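Local coordinates for pyruvate carboxylase protein (PDB 2QF7) that belongs to the multidomain biotin-dependent carboxylases, combining a biotin carboxylase region of ATP-grasp type, a TIM-barrel region and a biotin-carrier region in one chain, at residues T581-L586 against G621-L626; F606-P611 against P1021-G1026; A974-I979 against V987-F992; T495-P500 against I1072-R1077. All coordinates share one frame; numbering follows the deposited sequence.

Interaction 1 of 4, residues T581-L586 against G621-L626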
loop_
_atom_site.group_PDB
_atom_site.type_symbol
_atom_site.label_atom_id
_atom_site.label_comp_id
_atom_site.label_asym_id
_atom_site.label_seq_id
_atom_site.Cartn_x
_atom_site.Cartn_y
_atom_site.Cartn_z
ATOM N N THR A 581 -29.454 14.861 -31.832
ATOM C CA THR A 581 -29.514 16.297 -31.712
ATOM C C THR A 581 -29.297 16.945 -33.067
ATOM O O THR A 581 -30.076 17.837 -33.467
ATOM C CB THR A 581 -28.553 16.837 -30.616
ATOM O OG1 THR A 581 -28.870 16.189 -29.369
ATOM C CG2 THR A 581 -28.785 18.347 -30.422
ATOM N N TYR A 582 -28.276 16.488 -33.782
ATOM C CA TYR A 582 -28.050 16.930 -35.155
ATOM C C TYR A 582 -29.271 16.669 -36.031
ATOM O O TYR A 582 -29.713 17.542 -36.757
ATOM C CB TYR A 582 -26.878 16.161 -35.769
ATOM C CG TYR A 582 -25.510 16.736 -35.485
ATOM C CD1 TYR A 582 -24.725 16.243 -34.437
ATOM C CD2 TYR A 582 -24.964 17.703 -36.329
ATOM C CE1 TYR A 582 -23.419 16.752 -34.211
ATOM C CE2 TYR A 582 -23.696 18.212 -36.101
ATOM C CZ TYR A 582 -22.937 17.731 -35.061
ATOM O OH TYR A 582 -21.686 18.265 -34.914
ATOM N N SER A 583 -29.828 15.458 -35.937
ATOM C CA SER A 583 -30.998 15.049 -36.737
ATOM C C SER A 583 -32.174 16.030 -36.537
ATOM O O SER A 583 -32.818 16.431 -37.503
ATOM C CB SER A 583 -31.414 13.613 -36.352
ATOM O OG SER A 583 -32.405 13.110 -37.237
ATOM N N HIS A 584 -32.458 16.402 -35.281
ATOM C CA HIS A 584 -33.605 17.250 -34.967
ATOM C C HIS A 584 -33.295 18.708 -35.185
ATOM O O HIS A 584 -34.196 19.447 -35.571
ATOM C CB HIS A 584 -34.043 17.106 -33.503
ATOM C CG HIS A 584 -34.789 15.829 -33.227
ATOM N ND1 HIS A 584 -34.162 14.599 -33.155
ATOM C CD2 HIS A 584 -36.118 15.580 -33.094
ATOM C CE1 HIS A 584 -35.070 13.658 -32.920
ATOM N NE2 HIS A 584 -36.260 14.227 -32.864
ATOM N N ALA A 585 -32.059 19.141 -34.867
ATOM C CA ALA A 585 -31.767 20.563 -34.750
ATOM C C ALA A 585 -31.224 21.153 -36.038
ATOM O O ALA A 585 -31.470 22.336 -36.319
ATOM C CB ALA A 585 -30.743 20.840 -33.568
ATOM N N LEU A 586 -30.459 20.346 -36.804
ATOM C CA LEU A 586 -29.810 20.791 -38.057
ATOM C C LEU A 586 -30.187 19.891 -39.207
ATOM O O LEU A 586 -29.299 19.321 -39.888
ATOM C CB LEU A 586 -28.258 20.827 -37.918
ATOM C CG LEU A 586 -27.758 21.678 -36.740
ATOM C CD1 LEU A 586 -26.204 21.533 -36.557
ATOM C CD2 LEU A 586 -28.173 23.164 -36.964
ATOM N N GLY A 621 -29.429 7.206 -35.093
ATOM C CA GLY A 621 -29.693 8.504 -34.465
ATOM C C GLY A 621 -29.943 9.620 -35.462
ATOM O O GLY A 621 -30.612 10.597 -35.158
ATOM N N ALA A 622 -29.405 9.485 -36.666
ATOM C CA ALA A 622 -29.551 10.534 -37.664
ATOM C C ALA A 622 -30.045 9.978 -39.029
ATOM O O ALA A 622 -29.338 10.039 -40.021
ATOM C CB ALA A 622 -28.202 11.320 -37.803
ATOM N N PRO A 623 -31.291 9.445 -39.075
ATOM C CA PRO A 623 -31.820 8.721 -40.258
ATOM C C PRO A 623 -32.152 9.667 -41.435
ATOM O O PRO A 623 -32.447 9.196 -42.550
ATOM C CB PRO A 623 -33.101 8.067 -39.709
ATOM C CG PRO A 623 -33.586 9.071 -38.660
ATOM C CD PRO A 623 -32.278 9.475 -37.978
ATOM N N ASN A 624 -32.036 10.977 -41.205
ATOM C CA ASN A 624 -32.355 11.982 -42.236
ATOM C C ASN A 624 -31.155 12.611 -42.926
ATOM O O ASN A 624 -31.314 13.353 -43.896
ATOM C CB ASN A 624 -33.284 13.116 -41.670
ATOM C CG ASN A 624 -32.700 13.818 -40.430
ATOM O OD1 ASN A 624 -31.813 13.288 -39.738
ATOM N ND2 ASN A 624 -33.220 14.997 -40.129
ATOM N N LEU A 625 -29.956 12.361 -42.419
ATOM C CA LEU A 625 -28.761 12.988 -42.962
ATOM C C LEU A 625 -27.835 11.958 -43.629
ATOM O O LEU A 625 -27.757 10.813 -43.170
ATOM C CB LEU A 625 -27.939 13.725 -41.869
ATOM C CG LEU A 625 -28.679 14.760 -40.992
ATOM C CD1 LEU A 625 -27.751 15.319 -39.820
ATOM C CD2 LEU A 625 -29.183 15.900 -41.863
ATOM N N LEU A 626 -27.144 12.388 -44.685
ATOM C CA LEU A 626 -26.227 11.529 -45.421
ATOM C C LEU A 626 -25.064 11.257 -44.494
ATOM O O LEU A 626 -24.626 12.145 -43.763
ATOM C CB LEU A 626 -25.729 12.251 -46.666
ATOM C CG LEU A 626 -26.717 12.466 -47.817
ATOM C CD1 LEU A 626 -26.025 13.185 -48.996
ATOM C CD2 LEU A 626 -27.275 11.128 -48.270
#
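The flat carboxamide of N624 is met by S583 in two ways. The backbone O of S583 lies close to the amide plane, where ND2 of N624 donates to it at 3.0 Å in a nearly straight bond (163° at the hydrogen). The hydroxyl OG of S583 instead stands above the carbonyl plane of N624, 48° out of it, and gives its proton to OD1 at 2.6 Å. With OG anti to the backbone N (chi1 -171°), the serine hydroxyl is set beside its own carbonyl, and one amide can answer both. Serine is small enough here for its CB to come within 3.3 Å of G621 O. Beside the polar pair, L625 CD1 rests 4.2 Å from Y582 CB, while the phenol of Y582 points elsewhere, to D555 and W825. The contact ties the last turn of helix 572-585, on the barrel wall, to the type I turn A622-L625 that leads into barrel strand 626-632. ND2 of N624 also bonds K526 O. A buried asparagine thus has donor and acceptor both engaged, which fixes the rotation of its amide and supplies a partner to a carbonyl at the helix end.

Interaction 2 of 4, residues F606-P611 against P1021-G1026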
loop_
_atom_site.group_PDB
_atom_site.type_symbol
_atom_site.label_atom_id
_atom_site.label_comp_id
_atom_site.label_asym_id
_atom_site.label_seq_id
_atom_site.Cartn_x
_atom_site.Cartn_y
_atom_site.Cartn_z
ATOM N N PHE A 606 -6.996 1.446 -30.287
ATOM C CA PHE A 606 -6.758 2.299 -29.114
ATOM C C PHE A 606 -7.991 2.536 -28.251
ATOM O O PHE A 606 -7.858 2.931 -27.075
ATOM C CB PHE A 606 -6.183 3.664 -29.549
ATOM C CG PHE A 606 -4.777 3.570 -30.165
ATOM C CD1 PHE A 606 -3.739 2.975 -29.454
ATOM C CD2 PHE A 606 -4.517 4.068 -31.445
ATOM C CE1 PHE A 606 -2.461 2.873 -29.997
ATOM C CE2 PHE A 606 -3.225 3.983 -32.005
ATOM C CZ PHE A 606 -2.207 3.403 -31.276
ATOM N N LEU A 607 -9.181 2.349 -28.825
ATOM C CA LEU A 607 -10.410 2.593 -28.065
ATOM C C LEU A 607 -11.177 1.315 -27.756
ATOM O O LEU A 607 -12.226 1.377 -27.127
ATOM C CB LEU A 607 -11.328 3.583 -28.816
ATOM C CG LEU A 607 -10.669 4.901 -29.253
ATOM C CD1 LEU A 607 -11.587 5.793 -30.132
ATOM C CD2 LEU A 607 -10.200 5.644 -27.924
ATOM N N THR A 608 -10.641 0.169 -28.172
ATOM C CA THR A 608 -11.308 -1.149 -27.984
ATOM C C THR A 608 -12.820 -1.078 -28.366
ATOM O O THR A 608 -13.694 -1.525 -27.596
ATOM C CB THR A 608 -11.259 -1.608 -26.557
ATOM O OG1 THR A 608 -10.128 -1.049 -25.865
ATOM C CG2 THR A 608 -11.237 -3.215 -26.450
ATOM N N GLU A 609 -13.117 -0.543 -29.535
ATOM C CA GLU A 609 -14.503 -0.525 -30.042
ATOM C C GLU A 609 -14.619 -0.704 -31.534
ATOM O O GLU A 609 -13.638 -0.500 -32.273
ATOM C CB GLU A 609 -15.236 0.734 -29.599
ATOM C CG GLU A 609 -14.674 2.033 -30.157
ATOM C CD GLU A 609 -15.240 3.267 -29.416
ATOM O OE1 GLU A 609 -15.768 3.119 -28.302
ATOM O OE2 GLU A 609 -15.105 4.385 -29.932
ATOM N N ASP A 610 -15.831 -1.085 -31.952
ATOM C CA ASP A 610 -16.128 -1.549 -33.304
ATOM C C ASP A 610 -16.522 -0.380 -34.217
ATOM O O ASP A 610 -17.535 0.280 -33.960
ATOM C CB ASP A 610 -17.251 -2.610 -33.174
ATOM C CG ASP A 610 -17.676 -3.217 -34.499
ATOM O OD1 ASP A 610 -17.279 -2.741 -35.558
ATOM O OD2 ASP A 610 -18.397 -4.223 -34.446
ATOM N N PRO A 611 -15.739 -0.089 -35.294
ATOM C CA PRO A 611 -16.189 1.054 -36.102
ATOM C C PRO A 611 -17.571 0.831 -36.765
ATOM O O PRO A 611 -18.264 1.799 -37.114
ATOM C CB PRO A 611 -15.090 1.193 -37.183
ATOM C CG PRO A 611 -14.525 -0.213 -37.313
ATOM C CD PRO A 611 -14.529 -0.710 -35.854
ATOM N N PRO A 1021 -14.776 9.083 -19.231
ATOM C CA PRO A 1021 -13.836 9.103 -18.092
ATOM C C PRO A 1021 -13.625 7.692 -17.473
ATOM O O PRO A 1021 -12.512 7.332 -17.091
ATOM C CB PRO A 1021 -14.519 10.055 -17.103
ATOM C CG PRO A 1021 -15.353 11.012 -18.017
ATOM C CD PRO A 1021 -15.927 9.971 -18.991
ATOM N N ALA A 1022 -14.692 6.895 -17.443
ATOM C CA ALA A 1022 -14.585 5.508 -16.935
ATOM C C ALA A 1022 -13.797 4.625 -17.884
ATOM O O ALA A 1022 -13.015 3.767 -17.431
ATOM C CB ALA A 1022 -15.985 4.914 -16.701
ATOM N N TYR A 1023 -13.964 4.831 -19.194
ATOM C CA TYR A 1023 -13.170 4.079 -20.167
ATOM C C TYR A 1023 -11.643 4.288 -19.957
ATOM O O TYR A 1023 -10.855 3.326 -19.915
ATOM C CB TYR A 1023 -13.600 4.356 -21.633
ATOM C CG TYR A 1023 -12.736 3.597 -22.570
ATOM C CD1 TYR A 1023 -12.875 2.201 -22.714
ATOM C CD2 TYR A 1023 -11.688 4.217 -23.207
ATOM C CE1 TYR A 1023 -12.016 1.478 -23.533
ATOM C CE2 TYR A 1023 -10.812 3.504 -24.022
ATOM C CZ TYR A 1023 -10.964 2.134 -24.165
ATOM O OH TYR A 1023 -10.067 1.437 -24.965
ATOM N N PHE A 1024 -11.228 5.540 -19.871
ATOM C CA PHE A 1024 -9.769 5.841 -19.758
ATOM C C PHE A 1024 -9.185 5.754 -18.335
ATOM O O PHE A 1024 -7.999 5.429 -18.180
ATOM C CB PHE A 1024 -9.454 7.226 -20.315
ATOM C CG PHE A 1024 -9.567 7.316 -21.807
ATOM C CD1 PHE A 1024 -8.780 6.508 -22.630
ATOM C CD2 PHE A 1024 -10.437 8.202 -22.385
ATOM C CE1 PHE A 1024 -8.880 6.589 -24.037
ATOM C CE2 PHE A 1024 -10.530 8.307 -23.781
ATOM C CZ PHE A 1024 -9.756 7.479 -24.606
ATOM N N TYR A 1025 -10.006 6.054 -17.327
ATOM C CA TYR A 1025 -9.537 6.146 -15.900
ATOM C C TYR A 1025 -10.251 5.258 -14.875
ATOM O O TYR A 1025 -9.859 5.215 -13.702
ATOM C CB TYR A 1025 -9.592 7.599 -15.435
ATOM C CG TYR A 1025 -8.877 8.511 -16.391
ATOM C CD1 TYR A 1025 -7.482 8.571 -16.416
ATOM C CD2 TYR A 1025 -9.590 9.275 -17.287
ATOM C CE1 TYR A 1025 -6.810 9.401 -17.358
ATOM C CE2 TYR A 1025 -8.971 10.080 -18.189
ATOM C CZ TYR A 1025 -7.592 10.153 -18.219
ATOM O OH TYR A 1025 -7.020 10.983 -19.141
ATOM N N GLY A 1026 -11.307 4.562 -15.288
ATOM C CA GLY A 1026 -12.036 3.675 -14.366
ATOM C C GLY A 1026 -12.852 4.481 -13.383
ATOM O O GLY A 1026 -13.175 5.659 -13.641
#
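Where helix 599-607 of the TIM-barrel region ends, its last residues and T608 meet Y1023 and F1024 of the short helix 1020-1025, so the contact joins the barrel wall to the carboxylase-domain part of the chain. T608 leaves the helix with positive phi, and the turn carries its CB toward the tyrosine. Y1023 reaches across with CG anti to its backbone N (chi1 178°), an extended setting that sends the phenol away from its own helix and brings OH against the backbone of L607, 3.0 Å from L607 C. A long, flat residue with a polar end suits this place: the ring spans from helix 1020-1025 to the end of helix 599-607, and the hydroxyl meets the polar turn. Its OH is also hydrogen-bonded to H499 NE2, so the phenol has a partner from a third piece of chain.

F1024 packs beside it. Y1023 CD2 sits 3.7 Å above the F1024 ring plane, over its centre, and F1024 also meets H499 edge-to-face and touches F835. Into this aromatic group L607 sends a single branch, CD2, which approaches F1024 CZ at 3.8 Å and lies 4.5 Å from Y1023 CE2. Near the plane of the tyrosine ring, at its edge, T608 OG1 completes the contact with a short hydrogen bond to Y1023 OH, the two oxygens 2.6 Å apart.

Interaction 3 of 4, residues A974-I979 against V987-F992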
loop_
_atom_site.group_PDB
_atom_site.type_symbol
_atom_site.label_atom_id
_atom_site.label_comp_id
_atom_site.label_asym_id
_atom_site.label_seq_id
_atom_site.Cartn_x
_atom_site.Cartn_y
_atom_site.Cartn_z
ATOM N N ALA A 974 -11.351 -18.849 -48.173
ATOM C CA ALA A 974 -10.235 -19.362 -47.364
ATOM C C ALA A 974 -9.787 -18.387 -46.279
ATOM O O ALA A 974 -9.464 -18.815 -45.161
ATOM C CB ALA A 974 -9.050 -19.750 -48.231
ATOM N N GLU A 975 -9.727 -17.090 -46.607
ATOM C CA GLU A 975 -9.405 -16.081 -45.589
ATOM C C GLU A 975 -10.447 -16.047 -44.468
ATOM O O GLU A 975 -10.103 -15.914 -43.290
ATOM C CB GLU A 975 -9.196 -14.681 -46.203
ATOM C CG GLU A 975 -8.050 -14.704 -47.195
ATOM C CD GLU A 975 -7.145 -13.507 -47.119
ATOM O OE1 GLU A 975 -7.244 -12.716 -46.149
ATOM O OE2 GLU A 975 -6.306 -13.368 -48.034
ATOM N N ARG A 976 -11.713 -16.179 -44.837
ATOM C CA ARG A 976 -12.808 -16.262 -43.865
ATOM C C ARG A 976 -12.620 -17.459 -42.893
ATOM O O ARG A 976 -12.789 -17.323 -41.684
ATOM C CB ARG A 976 -14.150 -16.373 -44.593
ATOM C CG ARG A 976 -15.377 -16.403 -43.681
ATOM C CD ARG A 976 -15.993 -15.084 -43.756
ATOM N NE ARG A 976 -17.151 -14.839 -42.899
ATOM C CZ ARG A 976 -18.133 -14.042 -43.288
ATOM N NH1 ARG A 976 -18.095 -13.533 -44.510
ATOM N NH2 ARG A 976 -19.143 -13.769 -42.485
ATOM N N LYS A 977 -12.251 -18.620 -43.419
ATOM C CA LYS A 977 -12.024 -19.789 -42.561
ATOM C C LYS A 977 -10.822 -19.585 -41.609
ATOM O O LYS A 977 -10.857 -20.039 -40.479
ATOM C CB LYS A 977 -11.859 -21.057 -43.404
ATOM C CG LYS A 977 -13.133 -21.464 -44.165
ATOM C CD LYS A 977 -12.937 -22.775 -44.960
ATOM N N VAL A 978 -9.790 -18.857 -42.048
ATOM C CA VAL A 978 -8.648 -18.547 -41.187
ATOM C C VAL A 978 -9.047 -17.747 -39.928
ATOM O O VAL A 978 -8.702 -18.141 -38.796
ATOM C CB VAL A 978 -7.542 -17.773 -41.945
ATOM C CG1 VAL A 978 -6.499 -17.285 -40.978
ATOM C CG2 VAL A 978 -6.900 -18.647 -43.037
ATOM N N ILE A 979 -9.760 -16.629 -40.110
ATOM C CA ILE A 979 -10.186 -15.842 -38.950
ATOM C C ILE A 979 -11.230 -16.591 -38.105
ATOM O O ILE A 979 -11.187 -16.547 -36.874
ATOM C CB ILE A 979 -10.640 -14.396 -39.304
ATOM C CG1 ILE A 979 -10.828 -13.537 -38.033
ATOM C CG2 ILE A 979 -11.916 -14.386 -40.189
ATOM C CD1 ILE A 979 -9.607 -13.441 -37.110
ATOM N N VAL A 987 -17.729 -15.296 -37.990
ATOM C CA VAL A 987 -17.683 -13.849 -37.864
ATOM C C VAL A 987 -18.694 -13.266 -38.847
ATOM O O VAL A 987 -19.084 -13.940 -39.800
ATOM C CB VAL A 987 -16.243 -13.302 -38.124
ATOM C CG1 VAL A 987 -15.257 -13.952 -37.139
ATOM C CG2 VAL A 987 -15.823 -13.523 -39.581
ATOM N N SER A 988 -19.125 -12.025 -38.628
ATOM C CA SER A 988 -20.067 -11.390 -39.539
ATOM C C SER A 988 -19.331 -10.896 -40.783
ATOM O O SER A 988 -18.106 -10.786 -40.774
ATOM C CB SER A 988 -20.758 -10.217 -38.844
ATOM O OG SER A 988 -19.837 -9.193 -38.592
ATOM N N ASP A 989 -20.063 -10.569 -41.842
ATOM C CA ASP A 989 -19.420 -9.975 -43.015
ATOM C C ASP A 989 -18.678 -8.695 -42.653
ATOM O O ASP A 989 -17.689 -8.375 -43.278
ATOM C CB ASP A 989 -20.432 -9.651 -44.106
ATOM C CG ASP A 989 -21.124 -10.898 -44.657
ATOM O OD1 ASP A 989 -20.665 -12.032 -44.402
ATOM O OD2 ASP A 989 -22.120 -10.712 -45.372
ATOM N N PHE A 990 -19.196 -7.919 -41.698
ATOM C CA PHE A 990 -18.536 -6.654 -41.308
ATOM C C PHE A 990 -17.210 -6.951 -40.608
ATOM O O PHE A 990 -16.176 -6.299 -40.865
ATOM C CB PHE A 990 -19.408 -5.821 -40.340
ATOM C CG PHE A 990 -20.652 -5.213 -40.963
ATOM C CD1 PHE A 990 -20.787 -5.077 -42.345
ATOM C CD2 PHE A 990 -21.662 -4.690 -40.138
ATOM C CE1 PHE A 990 -21.938 -4.495 -42.932
ATOM C CE2 PHE A 990 -22.819 -4.082 -40.702
ATOM C CZ PHE A 990 -22.957 -4.010 -42.115
ATOM N N GLU A 991 -17.243 -7.906 -39.689
ATOM C CA GLU A 991 -16.024 -8.359 -39.011
ATOM C C GLU A 991 -15.012 -8.885 -40.022
ATOM O O GLU A 991 -13.808 -8.670 -39.890
ATOM C CB GLU A 991 -16.360 -9.466 -38.007
ATOM C CG GLU A 991 -17.032 -8.947 -36.743
ATOM C CD GLU A 991 -17.259 -10.067 -35.753
ATOM O OE1 GLU A 991 -17.905 -11.076 -36.111
ATOM O OE2 GLU A 991 -16.730 -9.965 -34.616
ATOM N N PHE A 992 -15.488 -9.631 -41.020
ATOM C CA PHE A 992 -14.584 -10.131 -42.053
ATOM C C PHE A 992 -13.939 -8.958 -42.833
ATOM O O PHE A 992 -12.739 -9.001 -43.104
ATOM C CB PHE A 992 -15.296 -11.113 -42.974
ATOM C CG PHE A 992 -14.411 -11.710 -44.043
ATOM C CD1 PHE A 992 -13.149 -12.222 -43.731
ATOM C CD2 PHE A 992 -14.844 -11.761 -45.354
ATOM C CE1 PHE A 992 -12.320 -12.791 -44.715
ATOM C CE2 PHE A 992 -14.042 -12.339 -46.358
ATOM C CZ PHE A 992 -12.769 -12.838 -46.034
#
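R976 reaches from helix 972-983 to F992 and D989 of helix 989-997 and to V987 just before it. Its CD lies over the face of the F992 ring, 3.9 Å from the centroid and 18° off the normal, a CH-pi contact. Further out, NH1 and NH2 both bind the one oxygen D989 OD1, each at 3.0 Å, an end-on salt bridge. OD1 lies practically in the guanidinium plane, yet the carboxylate stands almost perpendicular to it; NH2 meets the anti lone pair of OD1, and NH1 comes from the anti side too but out of the carboxylate plane. NH2 also donates to V987 O at 2.7 Å, from a position tilted out of the carbonyl plane. CG lies anti to the backbone N (chi1 -177°), and the chain then bends at chi2 (104°), which lays it along the ring and brings the guanidinium over F992 CB. I979 and V987 touch through their CG2 methyls, 4.0 Å apart.

These partners are positioned by the helix start itself, where the N-cap S988 forms a capping box with E991 (E991 N to S988 OG, S988 N to E991 OE1). E980 takes NE of R976 and also V987 N, while Y649 of a barrel-region helix meets F992 edge-to-face. Arginine suits this place because one flat cation serves two acidic residues and a backbone carbonyl, its charge probably steadied by both carboxylates, while its methylenes give F992 apolar surface.

Interaction 4 of 4, residues T495-P500 against I1072-R1077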
loop_
_atom_site.group_PDB
_atom_site.type_symbol
_atom_site.label_atom_id
_atom_site.label_comp_id
_atom_site.label_asym_id
_atom_site.label_seq_id
_atom_site.Cartn_x
_atom_site.Cartn_y
_atom_site.Cartn_z
ATOM N N THR A 495 -9.155 0.606 -13.448
ATOM C CA THR A 495 -9.080 1.277 -12.156
ATOM C C THR A 495 -7.751 0.915 -11.457
ATOM O O THR A 495 -7.060 1.798 -10.931
ATOM C CB THR A 495 -10.270 0.897 -11.266
ATOM O OG1 THR A 495 -11.484 1.402 -11.849
ATOM C CG2 THR A 495 -10.103 1.471 -9.837
ATOM N N VAL A 496 -7.375 -0.355 -11.494
ATOM C CA VAL A 496 -6.117 -0.749 -10.854
ATOM C C VAL A 496 -4.842 -0.613 -11.684
ATOM O O VAL A 496 -3.794 -0.321 -11.115
ATOM C CB VAL A 496 -6.183 -2.077 -9.996
ATOM C CG1 VAL A 496 -7.548 -2.624 -9.819
ATOM C CG2 VAL A 496 -5.067 -3.144 -10.308
ATOM N N ASN A 497 -4.926 -0.825 -12.998
ATOM C CA ASN A 497 -3.733 -0.862 -13.820
ATOM C C ASN A 497 -3.625 0.307 -14.783
ATOM O O ASN A 497 -2.581 0.471 -15.383
ATOM C CB ASN A 497 -3.578 -2.213 -14.555
ATOM C CG ASN A 497 -3.602 -3.427 -13.594
ATOM O OD1 ASN A 497 -4.529 -4.269 -13.643
ATOM N ND2 ASN A 497 -2.604 -3.513 -12.716
ATOM N N GLY A 498 -4.683 1.116 -14.924
ATOM C CA GLY A 498 -4.673 2.264 -15.885
ATOM C C GLY A 498 -4.860 1.848 -17.344
ATOM O O GLY A 498 -4.741 0.651 -17.686
ATOM N N HIS A 499 -5.143 2.829 -18.214
ATOM C CA HIS A 499 -5.289 2.586 -19.627
ATOM C C HIS A 499 -3.924 2.947 -20.221
ATOM O O HIS A 499 -3.376 3.997 -19.902
ATOM C CB HIS A 499 -6.381 3.519 -20.210
ATOM C CG HIS A 499 -6.742 3.219 -21.630
ATOM N ND1 HIS A 499 -5.946 3.573 -22.701
ATOM C CD2 HIS A 499 -7.794 2.544 -22.149
ATOM C CE1 HIS A 499 -6.492 3.127 -23.816
ATOM N NE2 HIS A 499 -7.621 2.517 -23.509
ATOM N N PRO A 500 -3.376 2.107 -21.118
ATOM C CA PRO A 500 -2.036 2.394 -21.686
ATOM C C PRO A 500 -1.929 3.728 -22.433
ATOM O O PRO A 500 -0.822 4.302 -22.540
ATOM C CB PRO A 500 -1.814 1.235 -22.668
ATOM C CG PRO A 500 -3.223 0.751 -22.997
ATOM C CD PRO A 500 -3.966 0.878 -21.687
ATOM N N ILE A 1072 -14.652 -8.545 -8.085
ATOM C CA ILE A 1072 -13.971 -8.837 -9.323
ATOM C C ILE A 1072 -12.464 -8.780 -9.031
ATOM O O ILE A 1072 -11.984 -7.784 -8.482
ATOM C CB ILE A 1072 -14.333 -7.775 -10.423
ATOM C CG1 ILE A 1072 -15.835 -7.810 -10.799
ATOM C CG2 ILE A 1072 -13.446 -7.946 -11.630
ATOM C CD1 ILE A 1072 -16.328 -9.085 -11.553
ATOM N N LYS A 1073 -11.731 -9.831 -9.405
ATOM C CA LYS A 1073 -10.267 -9.877 -9.203
ATOM C C LYS A 1073 -9.558 -9.618 -10.519
ATOM O O LYS A 1073 -9.941 -10.178 -11.552
ATOM C CB LYS A 1073 -9.807 -11.215 -8.636
ATOM C CG LYS A 1073 -10.224 -11.462 -7.159
ATOM C CD LYS A 1073 -9.769 -12.851 -6.654
ATOM N N VAL A 1074 -8.537 -8.761 -10.484
ATOM C CA VAL A 1074 -7.657 -8.576 -11.640
ATOM C C VAL A 1074 -6.177 -8.641 -11.195
ATOM O O VAL A 1074 -5.874 -8.388 -10.004
ATOM C CB VAL A 1074 -7.921 -7.229 -12.346
ATOM C CG1 VAL A 1074 -9.367 -7.171 -12.941
ATOM C CG2 VAL A 1074 -7.659 -6.081 -11.402
ATOM N N PRO A 1075 -5.258 -9.008 -12.133
ATOM C CA PRO A 1075 -3.837 -8.999 -11.736
ATOM C C PRO A 1075 -3.374 -7.576 -11.467
ATOM O O PRO A 1075 -3.800 -6.643 -12.138
ATOM C CB PRO A 1075 -3.090 -9.583 -12.953
ATOM C CG PRO A 1075 -4.125 -10.025 -13.932
ATOM C CD PRO A 1075 -5.462 -9.460 -13.525
ATOM N N ASP A 1076 -2.529 -7.430 -10.463
ATOM C CA ASP A 1076 -1.859 -6.186 -10.178
ATOM C C ASP A 1076 -0.627 -6.038 -11.090
ATOM O O ASP A 1076 0.526 -6.043 -10.636
ATOM C CB ASP A 1076 -1.445 -6.157 -8.711
ATOM C CG ASP A 1076 -1.024 -4.792 -8.268
ATOM O OD1 ASP A 1076 -0.949 -3.885 -9.116
ATOM O OD2 ASP A 1076 -0.776 -4.614 -7.066
ATOM N N ARG A 1077 -0.901 -5.858 -12.378
ATOM C CA ARG A 1077 0.131 -5.689 -13.399
ATOM C C ARG A 1077 1.028 -4.489 -13.138
ATOM O O ARG A 1077 2.175 -4.477 -13.544
ATOM C CB ARG A 1077 -0.521 -5.571 -14.780
ATOM C CG ARG A 1077 -1.330 -6.803 -15.149
ATOM C CD ARG A 1077 -1.484 -6.963 -16.664
ATOM N NE ARG A 1077 -2.774 -7.609 -16.928
ATOM C CZ ARG A 1077 -3.913 -6.940 -17.040
ATOM N NH1 ARG A 1077 -3.910 -5.610 -16.963
ATOM N NH2 ARG A 1077 -5.037 -7.603 -17.254
#
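N497 turns its CG anti to its own carbonyl carbon (chi1 -55°), which swings the amide off the end of helix 483-497 onto the chain leaving strand 1068-1075. V1074 is set by a similar choice: with CG1 anti to its carbonyl carbon (chi1 -64°), CG2 falls between the backbone N and the carbonyl and faces the helix. There it meets both branches of V496, CG1 at 3.8 Å and CG2 at 4.1 Å. The two side chains slide past each other in opposite directions, compact methyl against methyl, and pack the helix end against strand 1068-1075.

The polar half lies where the strand ends. D1076 is the centre of an inverse gamma turn, closed by a weak bond of 3.0 Å from R1077 N to P1075 O. The carboxamide of N497 packs against this turn, its CG 3.5 Å from P1075 O and 3.8 Å from R1077 N. Asparagine suits the spot because a short, flat side chain fits against the turn. The side chains of N497 and R1077 cross at about a right angle. The charges are answered nearby: R1077 NH1 forms a salt bridge with D493, one turn before N497 on helix 483-497, and D1076 OD2 bonds T1053 and H1079.

The contact thus joins the helix end to the outermost strand of the four-stranded antiparallel sheet through valine methyls, and to the turn beyond it through the packed side chain of N497. The R1077-D493 salt bridge ties that turn to the helix as well; being charged, it probably strengthens the join.

Interactions 1 and 2 are buried, while 3 and 4 are only partly so. Interaction 1 lies wholly within the barrel wall and relies on neutral hydrogen bonds; interaction 3, between consecutive helices, uses a salt bridge and a CH-pi contact. Interactions 2 and 4 bridge distant parts of the sequence, the first by a hydroxyl pair and aromatic rings, the second by valine methyls and a side chain packed on a turn. They touch each other through H499 of 495-500, so barrel, short helix and sheet edge are linked. Interactions 1 and 3 do not touch each other, their nearest atoms about 14 Å apart; interaction 3 comes within about 5 Å of interaction 2, nearest atoms again.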